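PDB 3HV8: protein FimX from Pseudomonas aeruginosa PAO1, which belongs to the EAL-domain family, whose fold is a modified TIM barrel, and carries the ligand C2E in a pocket of that domain. Local coordinates for residues E49-L54 / H103-F108; F174-N179 / K193-F198. One frame throughout, in Å; residues are numbered along the deposited sequence.

In the fold
Contacts 1 and 2 lie in the same barrel-like sheet, their centres about 22 Å apart and on opposite sides of the chain's centre. Contact 1 is a four-bridge parallel pairing; contact 2 is one parallel bridge where two strands end and their loops begin. Along the sequence, 49-54 pairs with 103-108 before 174-179 meets 193-198. Going round the sheet, strand 105-110 of contact 1 is followed by 139-144 and then by 168-174 and 191-194, the strands that contact 2 joins. Despite the distance, a salt bridge connects the two, E52 OE1 to K193 NZ at 2.9 Å. L54 lines the C2E pocket and the K193 side chain comes within about 5 Å of the ligand, so both contacts bring residues to that site.

Contact 1 (E49-L54 / H103-F108); sequences ENYEVL and HQTKLF. With C2E (9,9'-[(2R,3R,3aS,5S,7aR,9R,10R,10aS,12S,14aR)-3,5,10,12-tetrahydroxy-5,12-dioxidooctahydro-2H,7H-difuro[3,2-d:3',2'-j][1,3,7,9,2,8]tetraoxadiphosphacyclododecine-2,9-diyl]bis(2-amino-1,9-dihydro-6H-purin-6-one)), chain B.
ND2, the side-chain amide nitrogen of N50, is buried here with no hydrogen-bond partner in the model. The N50 side chain lies alongside that of K106, pointing the same way, and its ND2 is pressed to 3.1 Å from K106 CB, a tight fit. N50 ND2 also approaches the F108 ring at its edge, 3.8 Å from CE2, with amide and ring planes nearly perpendicular. The extended start of K106 provides the aliphatic flank, while its ammonium goes on to Q168.

The backbones form a parallel ladder. E49 and Y51 each donate and accept, and V53 N closes it with a nearly straight bond to F108 O (2.9 Å, 175°). N50 and E52 turn their backbones to strand 33-42 instead, so 49-54 is an inner strand of the EAL barrel, and its E52-V53-L54 fits the place of the signature motif that names the family. E52, extended with CG anti to its backbone N, suits the interior: its carboxylate has K193, Q248 and Q142 as partners. L54 lies against C2E, its CD2 3.7 Å from O11 and near C81 of the base.

On the opposite face L107 spreads its two methyls, CD2 against Y51 CB (3.8 Å) and CD1 against V53 CG2 (3.9 Å), and packs against S91 and L95 of helix 80-96. At the more exposed end, H103 ND1 donates to E49 OE1 at 2.9 Å, a bent bond (140°) reaching the carboxylate from above its plane. A water donates to E49 OE1, giving it a second donor beside H103, and also bonds T105 OG1.

Contact 2 (F174-N179 / K193-F198); sequences FGCSLN and KIDGSF
K193 opens the pairing: its carbonyl O accepts from F174 N at 3.0 Å, almost straight (170°). Its long side chain leaves the other way, fully extended, to Q248 and E52 on the pocket side; a lysine suits this place because it can span from the strand to a buried carboxylate. In the conformer described here, I194 sits with CG1 in the crowded position between backbone N and carbonyl carbon (chi1 72°) and packs on helix 205-220, while CG2 lies a loose 4.4 Å from F174 CD2.

D195 N returns the bond to F174 O, in the carbonyl plane on a lone pair, at 2.9 Å. The D195 side chain then turns toward the loop, where C176 SG rests 3.5 Å from its CG. D195 OD2 is gripped twice: S197 OG donates along the anti lone pair at 2.7 Å, and S197 N from above the carboxylate plane, the second bond making an Asx turn that starts the 3-10 turn.

F198 finishes the run by bringing its ring edge to G175, with CZ 3.3 Å from G175 O. Glycine fits there: at this backbone conformation (phi 112°) a CB would be jammed against F174 O and would clash with F198 CE2. The E145 carboxylate accepts from the backbone N atoms of G175, C176 and S177, fixing the loop. The parallel F174-I194 bridge marks adjacent barrel strands at their C-terminal ends, beside the KID-x-SF sequence familiar from EAL domains.

Contact 1 (E49-L54 / H103-F108)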
ATOM      1  N   GLU A  49      13.451  -6.820  -1.738  1.00 28.06           N
ATOM      2  CA  GLU A  49      12.377  -7.793  -1.581  1.00 27.75           C
ATOM      3  C   GLU A  49      11.154  -7.067  -1.035  1.00 29.04           C
ATOM      4  O   GLU A  49      10.973  -6.914   0.182  1.00 30.34           O
ATOM      5  CB  GLU A  49      12.822  -8.919  -0.648  1.00 33.02           C
ATOM      6  CG  GLU A  49      14.155  -9.502  -1.081  1.00 34.23           C
ATOM      7  CD  GLU A  49      14.488 -10.826  -0.433  1.00 46.00           C
ATOM      8  OE1 GLU A  49      13.805 -11.210   0.538  1.00 42.74           O
ATOM      9  OE2 GLU A  49      15.443 -11.481  -0.905  1.00 49.45           O
ATOM     10  N   ASN A  50      10.324  -6.591  -1.950  1.00 23.84           N
ATOM     11  CA  ASN A  50       9.184  -5.764  -1.569  1.00 24.42           C
ATOM     12  C   ASN A  50       7.955  -6.611  -1.266  1.00 23.21           C
ATOM     13  O   ASN A  50       7.627  -7.524  -2.039  1.00 23.39           O
ATOM     14  CB  ASN A  50       8.835  -4.775  -2.693  1.00 24.53           C
ATOM     15  CG  ASN A  50       9.983  -3.817  -3.039  1.00 31.90           C
ATOM     16  OD1 ASN A  50      10.539  -3.865  -4.128  1.00 45.50           O
ATOM     17  ND2 ASN A  50      10.318  -2.952  -2.115  1.00 33.70           N
ATOM     18  N   TYR A  51       7.251  -6.304  -0.172  1.00 22.77           N
ATOM     19  CA  TYR A  51       5.932  -6.891   0.073  1.00 22.58           C
ATOM     20  C   TYR A  51       4.935  -5.826   0.481  1.00 22.36           C
ATOM     21  O   TYR A  51       5.285  -4.871   1.201  1.00 23.60           O
ATOM     22  CB  TYR A  51       5.972  -7.878   1.236  1.00 23.98           C
ATOM     23  CG  TYR A  51       6.765  -9.145   1.028  1.00 25.97           C
ATOM     24  CD1 TYR A  51       6.138 -10.321   0.622  1.00 25.05           C
ATOM     25  CD2 TYR A  51       8.121  -9.179   1.287  1.00 25.16           C
ATOM     26  CE1 TYR A  51       6.854 -11.494   0.462  1.00 25.75           C
ATOM     27  CE2 TYR A  51       8.846 -10.349   1.140  1.00 27.56           C
ATOM     28  CZ  TYR A  51       8.200 -11.500   0.721  1.00 28.37           C
ATOM     29  OH  TYR A  51       8.924 -12.670   0.578  1.00 30.91           O
ATOM     30  N   GLU A  52       3.695  -5.992   0.049  1.00 20.92           N
ATOM     31  CA  GLU A  52       2.582  -5.224   0.589  1.00 20.20           C
ATOM     32  C   GLU A  52       2.008  -5.932   1.795  1.00 21.40           C
ATOM     33  O   GLU A  52       1.807  -7.153   1.780  1.00 22.60           O
ATOM     34  CB  GLU A  52       1.490  -5.050  -0.468  1.00 20.92           C
ATOM     35  CG  GLU A  52       0.317  -4.222   0.017  1.00 23.01           C
ATOM     36  CD  GLU A  52      -0.771  -4.099  -1.021  1.00 24.84           C
ATOM     37  OE1 GLU A  52      -0.771  -4.873  -2.010  1.00 25.88           O
ATOM     38  OE2 GLU A  52      -1.623  -3.197  -0.869  1.00 28.96           O
ATOM     39  N   VAL A  53       1.755  -5.161   2.843  1.00 20.52           N
ATOM     40  CA  VAL A  53       1.100  -5.643   4.052  1.00 21.25           C
ATOM     41  C   VAL A  53      -0.427  -5.491   3.920  1.00 21.77           C
ATOM     42  O   VAL A  53      -0.928  -4.430   3.536  1.00 21.55           O
ATOM     43  CB  VAL A  53       1.592  -4.853   5.275  1.00 21.47           C
ATOM     44  CG1 VAL A  53       0.858  -5.281   6.534  1.00 23.10           C
ATOM     45  CG2 VAL A  53       3.119  -5.029   5.443  1.00 23.66           C
ATOM     46  N   LEU A  54      -1.151  -6.566   4.206  1.00 21.46           N
ATOM     47  CA  LEU A  54      -2.612  -6.569   4.158  1.00 20.71           C
ATOM     48  C   LEU A  54      -3.163  -7.098   5.467  1.00 20.61           C
ATOM     49  O   LEU A  54      -2.667  -8.098   6.006  1.00 24.51           O
ATOM     50  CB  LEU A  54      -3.118  -7.416   2.992  1.00 21.91           C
ATOM     51  CG  LEU A  54      -2.695  -6.913   1.608  1.00 22.15           C
ATOM     52  CD1 LEU A  54      -2.880  -7.981   0.543  1.00 25.50           C
ATOM     53  CD2 LEU A  54      -3.432  -5.637   1.223  1.00 24.19           C
ATOM     54  N   HIS A 103      18.033  -9.756   4.611  1.00 52.38           N
ATOM     55  CA  HIS A 103      16.981  -9.540   3.624  1.00 43.54           C
ATOM     56  C   HIS A 103      16.800  -8.055   3.338  1.00 42.98           C
ATOM     57  O   HIS A 103      16.620  -7.256   4.260  1.00 43.82           O
ATOM     58  CB  HIS A 103      15.654 -10.126   4.111  1.00 51.45           C
ATOM     59  CG  HIS A 103      15.558 -11.613   3.977  1.00 55.58           C
ATOM     60  ND1 HIS A 103      15.362 -12.241   2.765  1.00 58.17           N
ATOM     61  CD2 HIS A 103      15.617 -12.597   4.905  1.00 58.92           C
ATOM     62  CE1 HIS A 103      15.313 -13.547   2.952  1.00 60.29           C
ATOM     63  NE2 HIS A 103      15.465 -13.791   4.241  1.00 63.99           N
ATOM     64  N   GLN A 104      16.834  -7.689   2.061  1.00 34.77           N
ATOM     65  CA  GLN A 104      16.630  -6.297   1.666  1.00 33.19           C
ATOM     66  C   GLN A 104      15.126  -5.997   1.564  1.00 33.09           C
ATOM     67  O   GLN A 104      14.632  -5.547   0.524  1.00 36.50           O
ATOM     68  CB  GLN A 104      17.341  -6.006   0.342  1.00 37.31           C
ATOM     69  CG  GLN A 104      17.795  -4.561   0.204  1.00 43.35           C
ATOM     70  CD  GLN A 104      18.374  -4.240  -1.163  1.00 45.09           C
ATOM     71  OE1 GLN A 104      18.748  -3.099  -1.433  1.00 46.24           O
ATOM     72  NE2 GLN A 104      18.447  -5.240  -2.033  1.00 44.01           N
ATOM     73  N   THR A 105      14.413  -6.243   2.658  1.00 33.02           N
ATOM     74  CA  THR A 105      12.957  -6.179   2.682  1.00 29.91           C
ATOM     75  C   THR A 105      12.455  -4.747   2.785  1.00 28.32           C
ATOM     76  O   THR A 105      12.972  -3.956   3.567  1.00 28.70           O
ATOM     77  CB  THR A 105      12.381  -6.951   3.892  1.00 34.64           C
ATOM     78  OG1 THR A 105      13.049  -8.212   4.037  1.00 42.33           O
ATOM     79  CG2 THR A 105      10.881  -7.185   3.727  1.00 37.25           C
ATOM     80  N   LYS A 106      11.432  -4.436   1.998  1.00 27.17           N
ATOM     81  CA  LYS A 106      10.721  -3.166   2.104  1.00 24.19           C
ATOM     82  C   LYS A 106       9.238  -3.499   2.195  1.00 25.17           C
ATOM     83  O   LYS A 106       8.757  -4.369   1.466  1.00 25.04           O
ATOM     84  CB  LYS A 106      11.020  -2.326   0.864  1.00 30.07           C
ATOM     85  CG  LYS A 106      10.378  -0.969   0.841  1.00 31.89           C
ATOM     86  CD  LYS A 106      10.839  -0.158  -0.374  1.00 35.56           C
ATOM     87  CE  LYS A 106      12.298   0.246  -0.260  1.00 31.80           C
ATOM     88  NZ  LYS A 106      12.622   1.404  -1.162  1.00 33.31           N
ATOM     89  N   LEU A 107       8.514  -2.831   3.089  1.00 24.07           N
ATOM     90  CA  LEU A 107       7.079  -3.092   3.261  1.00 22.74           C
ATOM     91  C   LEU A 107       6.244  -1.894   2.851  1.00 22.95           C
ATOM     92  O   LEU A 107       6.556  -0.760   3.227  1.00 24.34           O
ATOM     93  CB  LEU A 107       6.754  -3.449   4.708  1.00 23.34           C
ATOM     94  CG  LEU A 107       7.335  -4.757   5.246  1.00 23.37           C
ATOM     95  CD1 LEU A 107       6.846  -4.977   6.677  1.00 25.07           C
ATOM     96  CD2 LEU A 107       6.947  -5.941   4.335  1.00 27.16           C
ATOM     97  N   PHE A 108       5.192  -2.167   2.084  1.00 21.95           N
ATOM     98  CA  PHE A 108       4.195  -1.176   1.688  1.00 21.45           C
ATOM     99  C   PHE A 108       3.020  -1.288   2.643  1.00 22.09           C
ATOM    100  O   PHE A 108       2.395  -2.360   2.746  1.00 22.92           O
ATOM    101  CB  PHE A 108       3.724  -1.443   0.251  1.00 24.02           C
ATOM    102  CG  PHE A 108       4.745  -1.088  -0.807  1.00 22.10           C
ATOM    103  CD1 PHE A 108       4.505  -0.027  -1.677  1.00 24.48           C
ATOM    104  CD2 PHE A 108       5.916  -1.808  -0.938  1.00 25.36           C
ATOM    105  CE1 PHE A 108       5.428   0.310  -2.659  1.00 25.62           C
ATOM    106  CE2 PHE A 108       6.845  -1.471  -1.913  1.00 27.83           C
ATOM    107  CZ  PHE A 108       6.593  -0.407  -2.778  1.00 26.35           C
TER
HETATM  108  P1  C2E B 900      -6.412  -2.556  -2.037  1.00 26.53           P
HETATM  109  O2P C2E B 900      -5.559  -1.513  -2.896  1.00 35.94           O
HETATM  110  O1P C2E B 900      -7.612  -2.871  -2.839  1.00 45.66           O
HETATM  111  O5' C2E B 900      -5.712  -3.973  -1.830  1.00 39.66           O
HETATM  112  C5' C2E B 900      -5.797  -4.920  -2.912  1.00 33.20           C
HETATM  113  C4' C2E B 900      -6.935  -5.950  -2.747  1.00 26.96           C
HETATM  114  O4' C2E B 900      -6.873  -6.887  -3.849  1.00 26.51           O
HETATM  115  C3' C2E B 900      -6.583  -6.757  -1.505  1.00 24.86           C
HETATM  116  O3' C2E B 900      -7.789  -7.098  -0.804  1.00 22.26           O
HETATM  117  C2' C2E B 900      -5.832  -7.994  -2.052  1.00 26.46           C
HETATM  118  O2' C2E B 900      -5.971  -9.147  -1.243  1.00 29.30           O
HETATM  119  C1' C2E B 900      -6.543  -8.190  -3.391  1.00 24.07           C
HETATM  120  N9  C2E B 900      -5.751  -8.857  -4.413  1.00 25.74           N
HETATM  121  C8  C2E B 900      -4.387  -9.024  -4.435  1.00 28.31           C
HETATM  122  N7  C2E B 900      -4.022  -9.512  -5.598  1.00 27.53           N
HETATM  123  C5  C2E B 900      -5.138  -9.698  -6.362  1.00 25.77           C
HETATM  124  C6  C2E B 900      -5.354 -10.193  -7.668  1.00 28.14           C
HETATM  125  O6  C2E B 900      -4.435 -10.531  -8.417  1.00 26.79           O
HETATM  126  N1  C2E B 900      -6.627 -10.251  -8.087  1.00 29.93           N
HETATM  127  C2  C2E B 900      -7.665  -9.859  -7.300  1.00 34.87           C
HETATM  128  N2  C2E B 900      -8.938  -9.944  -7.801  1.00 38.87           N
HETATM  129  N3  C2E B 900      -7.479  -9.397  -6.086  1.00 32.40           N
HETATM  130  C4  C2E B 900      -6.239  -9.301  -5.604  1.00 25.32           C
HETATM  131  P11 C2E B 900      -7.783  -6.901   0.794  1.00 22.13           P
HETATM  132  O21 C2E B 900      -9.169  -7.407   1.339  1.00 25.37           O
HETATM  133  O11 C2E B 900      -6.594  -7.530   1.403  1.00 24.95           O
HETATM  134  O5A C2E B 900      -7.629  -5.335   0.996  1.00 21.85           O
HETATM  135  C5A C2E B 900      -8.658  -4.466   0.503  1.00 22.65           C
HETATM  136  C4A C2E B 900      -8.403  -3.028   0.945  1.00 21.67           C
HETATM  137  O4A C2E B 900      -8.412  -2.965   2.379  1.00 21.59           O
HETATM  138  C3A C2E B 900      -7.041  -2.464   0.536  1.00 24.28           C
HETATM  139  O3A C2E B 900      -7.054  -1.880  -0.761  1.00 25.12           O
HETATM  140  C2A C2E B 900      -6.888  -1.330   1.551  1.00 21.33           C
HETATM  141  O2A C2E B 900      -7.717  -0.214   1.182  1.00 23.31           O
HETATM  142  C1A C2E B 900      -7.530  -1.945   2.800  1.00 21.14           C
HETATM  143  N91 C2E B 900      -6.483  -2.539   3.622  1.00 20.76           N
HETATM  144  C81 C2E B 900      -5.982  -3.808   3.581  1.00 21.80           C
HETATM  145  N71 C2E B 900      -5.058  -3.919   4.496  1.00 20.90           N
HETATM  146  C51 C2E B 900      -4.972  -2.757   5.211  1.00 21.56           C
HETATM  147  C61 C2E B 900      -4.215  -2.298   6.308  1.00 19.94           C
HETATM  148  O61 C2E B 900      -3.299  -2.952   6.821  1.00 22.69           O
HETATM  149  N11 C2E B 900      -4.477  -1.029   6.719  1.00 20.23           N
HETATM  150  C21 C2E B 900      -5.416  -0.229   6.127  1.00 20.31           C
HETATM  151  N21 C2E B 900      -5.585   1.050   6.576  1.00 23.07           N
HETATM  152  N31 C2E B 900      -6.107  -0.630   5.092  1.00 21.11           N
HETATM  153  C41 C2E B 900      -5.907  -1.876   4.648  1.00 20.14           C
HETATM  154  O   HOH W   1      17.685  -9.656   0.223  1.00 41.36           O
HETATM  155  O   HOH W   2      12.284 -10.458   2.848  1.00 50.98           O

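Contact 2 (F174-N179 / K193-F198)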
ATOM      1  N   PHE A 174      -4.513   4.418  -8.463  1.00 21.66           N
ATOM      2  CA  PHE A 174      -4.277   5.617  -9.260  1.00 22.91           C
ATOM      3  C   PHE A 174      -4.909   5.525 -10.643  1.00 21.62           C
ATOM      4  O   PHE A 174      -4.923   4.447 -11.274  1.00 23.49           O
ATOM      5  CB  PHE A 174      -2.767   5.833  -9.421  1.00 23.25           C
ATOM      6  CG  PHE A 174      -2.396   7.083 -10.178  1.00 20.51           C
ATOM      7  CD1 PHE A 174      -2.184   8.276  -9.506  1.00 25.13           C
ATOM      8  CD2 PHE A 174      -2.217   7.041 -11.566  1.00 24.19           C
ATOM      9  CE1 PHE A 174      -1.826   9.423 -10.195  1.00 25.20           C
ATOM     10  CE2 PHE A 174      -1.869   8.192 -12.267  1.00 24.34           C
ATOM     11  CZ  PHE A 174      -1.671   9.380 -11.580  1.00 25.14           C
ATOM     12  N   GLY A 175      -5.427   6.664 -11.095  1.00 22.39           N
ATOM     13  CA  GLY A 175      -5.800   6.846 -12.489  1.00 24.18           C
ATOM     14  C   GLY A 175      -7.284   6.983 -12.757  1.00 25.14           C
ATOM     15  O   GLY A 175      -7.698   7.103 -13.913  1.00 28.07           O
ATOM     16  N   CYS A 176      -8.085   7.020 -11.695  1.00 25.89           N
ATOM     17  CA  CYS A 176      -9.543   6.995 -11.830  1.00 26.73           C
ATOM     18  C   CYS A 176     -10.183   8.369 -11.693  1.00 27.81           C
ATOM     19  O   CYS A 176     -11.291   8.583 -12.181  1.00 29.55           O
ATOM     20  CB  CYS A 176     -10.155   6.078 -10.774  1.00 28.59           C
ATOM     21  SG  CYS A 176      -9.649   4.363 -10.896  1.00 31.23           S
ATOM     22  N   SER A 177      -9.507   9.298 -11.027  1.00 25.61           N
ATOM     23  CA  SER A 177     -10.045  10.649 -10.887  1.00 25.14           C
ATOM     24  C   SER A 177      -9.968  11.393 -12.232  1.00 30.77           C
ATOM     25  O   SER A 177      -9.374  10.894 -13.194  1.00 30.19           O
ATOM     26  CB  SER A 177      -9.307  11.416  -9.802  1.00 31.63           C
ATOM     27  OG  SER A 177      -7.925  11.483 -10.094  1.00 28.83           O
ATOM     28  N   LEU A 178     -10.581  12.572 -12.301  1.00 29.65           N
ATOM     29  CA  LEU A 178     -10.661  13.314 -13.561  1.00 33.68           C
ATOM     30  C   LEU A 178      -9.280  13.697 -14.088  1.00 37.25           C
ATOM     31  O   LEU A 178      -8.997  13.537 -15.281  1.00 38.33           O
ATOM     32  CB  LEU A 178     -11.511  14.576 -13.385  1.00 34.51           C
ATOM     33  CG  LEU A 178     -12.236  15.153 -14.607  1.00 55.20           C
ATOM     34  CD1 LEU A 178     -12.212  16.672 -14.552  1.00 53.27           C
ATOM     35  CD2 LEU A 178     -11.667  14.647 -15.924  1.00 57.89           C
ATOM     36  N   ASN A 179      -8.431  14.204 -13.197  1.00 30.24           N
ATOM     37  CA  ASN A 179      -7.087  14.652 -13.574  1.00 29.82           C
ATOM     38  C   ASN A 179      -6.072  14.097 -12.594  1.00 26.05           C
ATOM     39  O   ASN A 179      -5.567  14.833 -11.736  1.00 27.32           O
ATOM     40  CB  ASN A 179      -7.015  16.179 -13.559  1.00 30.48           C
ATOM     41  CG  ASN A 179      -7.917  16.808 -14.591  1.00 38.02           C
ATOM     42  OD1 ASN A 179      -7.734  16.613 -15.797  1.00 41.99           O
ATOM     43  ND2 ASN A 179      -8.901  17.566 -14.128  1.00 37.82           N
ATOM     44  N   LYS A 193       0.735   3.178  -7.785  1.00 21.22           N
ATOM     45  CA  LYS A 193       0.160   1.869  -8.023  1.00 20.71           C
ATOM     46  C   LYS A 193      -1.163   2.124  -8.698  1.00 21.12           C
ATOM     47  O   LYS A 193      -2.068   2.734  -8.119  1.00 22.34           O
ATOM     48  CB  LYS A 193      -0.015   1.123  -6.707  1.00 22.09           C
ATOM     49  CG  LYS A 193      -0.501  -0.311  -6.848  1.00 22.18           C
ATOM     50  CD  LYS A 193      -0.481  -0.988  -5.486  1.00 23.75           C
ATOM     51  CE  LYS A 193      -0.669  -2.467  -5.648  1.00 26.06           C
ATOM     52  NZ  LYS A 193      -0.766  -3.117  -4.308  1.00 25.53           N
ATOM     53  N   ILE A 194      -1.278   1.697  -9.950  0.54 21.95           N
ATOM     54  CA  ILE A 194      -2.472   2.018 -10.711  0.54 22.81           C
ATOM     55  C   ILE A 194      -3.641   1.105 -10.351  0.54 22.46           C
ATOM     56  O   ILE A 194      -3.456  -0.010  -9.859  0.54 23.03           O
ATOM     57  CB  ILE A 194      -2.213   2.022 -12.240  0.54 23.13           C
ATOM     58  CG1 ILE A 194      -2.024   0.602 -12.778  0.54 21.49           C
ATOM     59  CG2 ILE A 194      -1.021   2.934 -12.586  0.54 23.34           C
ATOM     60  CD1 ILE A 194      -2.037   0.547 -14.307  0.54 26.30           C
ATOM     61  N   ASP A 195      -4.852   1.600 -10.583  1.00 23.09           N
ATOM     62  CA  ASP A 195      -6.062   0.862 -10.255  1.00 25.52           C
ATOM     63  C   ASP A 195      -6.154  -0.439 -11.067  1.00 26.10           C
ATOM     64  O   ASP A 195      -5.803  -0.460 -12.254  1.00 25.43           O
ATOM     65  CB  ASP A 195      -7.281   1.727 -10.541  1.00 23.69           C
ATOM     66  CG  ASP A 195      -8.538   1.146  -9.949  1.00 30.06           C
ATOM     67  OD1 ASP A 195      -8.701   1.239  -8.720  1.00 29.50           O
ATOM     68  OD2 ASP A 195      -9.348   0.580 -10.711  1.00 32.32           O
ATOM     69  N   GLY A 196      -6.645  -1.499 -10.433  1.00 26.67           N
ATOM     70  CA  GLY A 196      -6.774  -2.795 -11.080  1.00 28.17           C
ATOM     71  C   GLY A 196      -7.693  -2.798 -12.288  1.00 32.83           C
ATOM     72  O   GLY A 196      -7.600  -3.682 -13.147  1.00 29.44           O
ATOM     73  N   SER A 197      -8.571  -1.808 -12.375  1.00 29.27           N
ATOM     74  CA  SER A 197      -9.469  -1.698 -13.526  1.00 34.30           C
ATOM     75  C   SER A 197      -8.709  -1.593 -14.849  1.00 33.20           C
ATOM     76  O   SER A 197      -9.217  -1.999 -15.899  1.00 32.90           O
ATOM     77  CB  SER A 197     -10.414  -0.505 -13.372  1.00 31.03           C
ATOM     78  OG  SER A 197      -9.706   0.722 -13.349  1.00 33.39           O
ATOM     79  N   PHE A 198      -7.487  -1.069 -14.802  1.00 28.56           N
ATOM     80  CA  PHE A 198      -6.729  -0.828 -16.026  1.00 29.96           C
ATOM     81  C   PHE A 198      -6.166  -2.087 -16.669  1.00 30.62           C
ATOM     82  O   PHE A 198      -5.727  -2.042 -17.825  1.00 32.79           O
ATOM     83  CB  PHE A 198      -5.603   0.183 -15.799  1.00 28.63           C
ATOM     84  CG  PHE A 198      -6.087   1.589 -15.624  1.00 31.96           C
ATOM     85  CD1 PHE A 198      -6.355   2.383 -16.727  1.00 34.90           C
ATOM     86  CD2 PHE A 198      -6.270   2.123 -14.359  1.00 30.53           C
ATOM     87  CE1 PHE A 198      -6.806   3.686 -16.575  1.00 33.37           C
ATOM     88  CE2 PHE A 198      -6.722   3.423 -14.198  1.00 29.74           C
ATOM     89  CZ  PHE A 198      -6.989   4.203 -15.306  1.00 35.12           C
TER